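Local coordinates for protein jasmonate-induced oxygenase 2 (Arabidopsis thaliana, PDB 6LSV) that hydroxylates the plant defence hormone jasmonate to 12-hydroxyjasmonate, using iron, 2-oxoglutarate and molecular oxygen, at residues 46-51 against 76-81. Residues are numbered along the deposited sequence; the frame is centred on the assembly and turned at random.
Sequences PIIDLE and GFFQVV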
loop_
_atom_site.group_PDB
_atom_site.type_symbol
_atom_site.label_atom_id
_atom_site.label_comp_id
_atom_site.label_asym_id
_atom_site.label_seq_id
_atom_site.Cartn_x
_atom_site.Cartn_y
_atom_site.Cartn_z
ATOM N N PRO A 46 12.022 3.944 -14.255
ATOM C CA PRO A 46 13.480 3.957 -14.083
ATOM C C PRO A 46 13.877 3.456 -12.702
ATOM O O PRO A 46 13.271 3.817 -11.690
ATOM C CB PRO A 46 13.850 5.433 -14.280
ATOM C CG PRO A 46 12.701 6.019 -15.053
ATOM C CD PRO A 46 11.486 5.275 -14.585
ATOM N N ILE A 47 14.903 2.610 -12.669
ATOM C CA ILE A 47 15.291 1.905 -11.454
ATOM C C ILE A 47 16.445 2.629 -10.778
ATOM O O ILE A 47 17.269 3.290 -11.420
ATOM C CB ILE A 47 15.662 0.436 -11.743
ATOM C CG1 ILE A 47 16.749 0.355 -12.816
ATOM C CG2 ILE A 47 14.427 -0.359 -12.150
ATOM C CD1 ILE A 47 17.373 -1.018 -12.938
ATOM N N ILE A 48 16.503 2.486 -9.458
ATOM C CA ILE A 48 17.550 3.065 -8.629
ATOM C C ILE A 48 18.386 1.923 -8.074
ATOM O O ILE A 48 17.858 1.026 -7.404
ATOM C CB ILE A 48 16.963 3.917 -7.493
ATOM C CG1 ILE A 48 15.872 4.851 -8.027
ATOM C CG2 ILE A 48 18.062 4.692 -6.790
ATOM C CD1 ILE A 48 16.391 5.990 -8.876
ATOM N N ASP A 49 19.687 1.949 -8.354
ATOM C CA ASP A 49 20.616 0.973 -7.792
ATOM C C ASP A 49 20.979 1.427 -6.384
ATOM O O ASP A 49 21.647 2.451 -6.204
ATOM C CB ASP A 49 21.847 0.835 -8.683
ATOM C CG ASP A 49 22.711 -0.354 -8.314
ATOM O OD1 ASP A 49 22.477 -0.960 -7.246
ATOM O OD2 ASP A 49 23.629 -0.682 -9.097
ATOM N N LEU A 50 20.537 0.666 -5.384
ATOM C CA LEU A 50 20.577 1.116 -3.999
ATOM C C LEU A 50 21.893 0.839 -3.294
ATOM O O LEU A 50 22.215 1.538 -2.327
ATOM C CB LEU A 50 19.454 0.462 -3.196
ATOM C CG LEU A 50 18.060 1.034 -3.402
ATOM C CD1 LEU A 50 17.239 0.847 -2.135
ATOM C CD2 LEU A 50 18.129 2.499 -3.805
ATOM N N GLU A 51 22.660 -0.156 -3.733
ATOM C CA GLU A 51 23.948 -0.381 -3.091
ATOM C C GLU A 51 24.935 0.759 -3.319
ATOM O O GLU A 51 26.043 0.708 -2.770
ATOM C CB GLU A 51 24.544 -1.704 -3.553
ATOM C CG GLU A 51 24.397 -2.797 -2.532
ATOM C CD GLU A 51 24.272 -4.152 -3.158
ATOM O OE1 GLU A 51 24.681 -4.313 -4.330
ATOM O OE2 GLU A 51 23.758 -5.047 -2.474
ATOM N N GLY A 76 6.042 10.777 -6.887
ATOM C CA GLY A 76 5.734 10.172 -5.610
ATOM C C GLY A 76 5.999 8.690 -5.520
ATOM O O GLY A 76 5.400 8.018 -4.673
ATOM N N PHE A 77 6.872 8.155 -6.369
ATOM C CA PHE A 77 7.243 6.749 -6.308
ATOM C C PHE A 77 8.517 6.542 -7.114
ATOM O O PHE A 77 8.810 7.305 -8.038
ATOM C CB PHE A 77 6.120 5.839 -6.833
ATOM C CG PHE A 77 5.908 5.924 -8.322
ATOM C CD1 PHE A 77 5.117 6.926 -8.869
ATOM C CD2 PHE A 77 6.493 4.999 -9.176
ATOM C CE1 PHE A 77 4.917 7.005 -10.236
ATOM C CE2 PHE A 77 6.298 5.075 -10.547
ATOM C CZ PHE A 77 5.509 6.081 -11.075
ATOM N N PHE A 78 9.269 5.507 -6.744
ATOM C CA PHE A 78 10.457 5.106 -7.482
ATOM C C PHE A 78 10.696 3.620 -7.249
ATOM O O PHE A 78 10.166 3.025 -6.308
ATOM C CB PHE A 78 11.691 5.944 -7.093
ATOM C CG PHE A 78 12.048 5.885 -5.631
ATOM C CD1 PHE A 78 11.260 6.514 -4.679
ATOM C CD2 PHE A 78 13.185 5.221 -5.213
ATOM C CE1 PHE A 78 11.591 6.466 -3.336
ATOM C CE2 PHE A 78 13.524 5.173 -3.870
ATOM C CZ PHE A 78 12.723 5.794 -2.932
ATOM N N GLN A 79 11.493 3.022 -8.129
ATOM C CA GLN A 79 11.732 1.586 -8.142
ATOM C C GLN A 79 13.190 1.319 -7.799
ATOM O O GLN A 79 14.091 1.916 -8.398
ATOM C CB GLN A 79 11.381 1.002 -9.512
ATOM C CG GLN A 79 11.306 -0.507 -9.565
ATOM C CD GLN A 79 10.811 -1.009 -10.907
ATOM O OE1 GLN A 79 10.107 -2.017 -10.982
ATOM N NE2 GLN A 79 11.171 -0.302 -11.975
ATOM N N VAL A 80 13.425 0.422 -6.844
ATOM C CA VAL A 80 14.764 0.160 -6.327
ATOM C C VAL A 80 15.162 -1.278 -6.636
ATOM O O VAL A 80 14.362 -2.205 -6.467
ATOM C CB VAL A 80 14.858 0.451 -4.816
ATOM C CG1 VAL A 80 14.467 1.884 -4.539
ATOM C CG2 VAL A 80 13.971 -0.491 -4.015
ATOM N N VAL A 81 16.396 -1.450 -7.110
ATOM C CA VAL A 81 17.027 -2.751 -7.275
ATOM C C VAL A 81 18.253 -2.796 -6.372
ATOM O O VAL A 81 18.727 -1.769 -5.881
ATOM C CB VAL A 81 17.423 -3.035 -8.741
ATOM C CG1 VAL A 81 16.224 -2.888 -9.663
ATOM C CG2 VAL A 81 18.536 -2.107 -9.174
#
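Ile48 and Leu50 of the short strand 47-49 and its exit join strand 77-81 in parallel register through three backbone hydrogen bonds: Ile48 N to Gln79 O (2.7 Å), Val81 N to Ile48 O (2.9 Å) and Leu50 N to Val81 O (3.1 Å). The two strand directions diverge by 44°, a strongly twisted pairing. Ile48 O also receives a CA-H contact from Val80 CA.

On one face, the methyl CG2 of Ile47 rests against the amide end of Gln79, 3.3 Å from NE2. The Gln79 chain reaches there extended, with CG anti to the backbone N (chi1 -168°), and its OE1 is held by the backbone N of His259. The other branch of Ile47 stands out from the sheet on the same face, and its CD1 meets Val81 CG1 at 3.9 Å, the two side chains lying oblique to each other. Farther on, Asp49 OD1 is hydrogen-bonded to Asn82 ND2, just beyond Val81.

The opposite face is apolar. Leu50 lays CG and both methyls over Val80, with CG 3.5 Å from Val80 CB. Ile48 sends CG1 to Phe78 CD2 (3.9 Å), crossing the Phe78 side chain at about a right angle. CG1 stands beside the backbone N, anti to the carbonyl carbon (chi1 -47°), which directs it back toward that ring.

Helix 63-74 packs on this apolar face, with Ile68 against Ile48 and Ala71 and Cys72 against Phe78, and completes a beta-alpha-beta crossover between the two parallel strands. The pair extends one edge of the main sheet of the double-stranded beta-helix (jelly-roll) core of the 2-oxoglutarate-dependent dioxygenases: strand 47-49 is outermost, while strand 77-81 continues inward by antiparallel backbone bonds to strand 263-267.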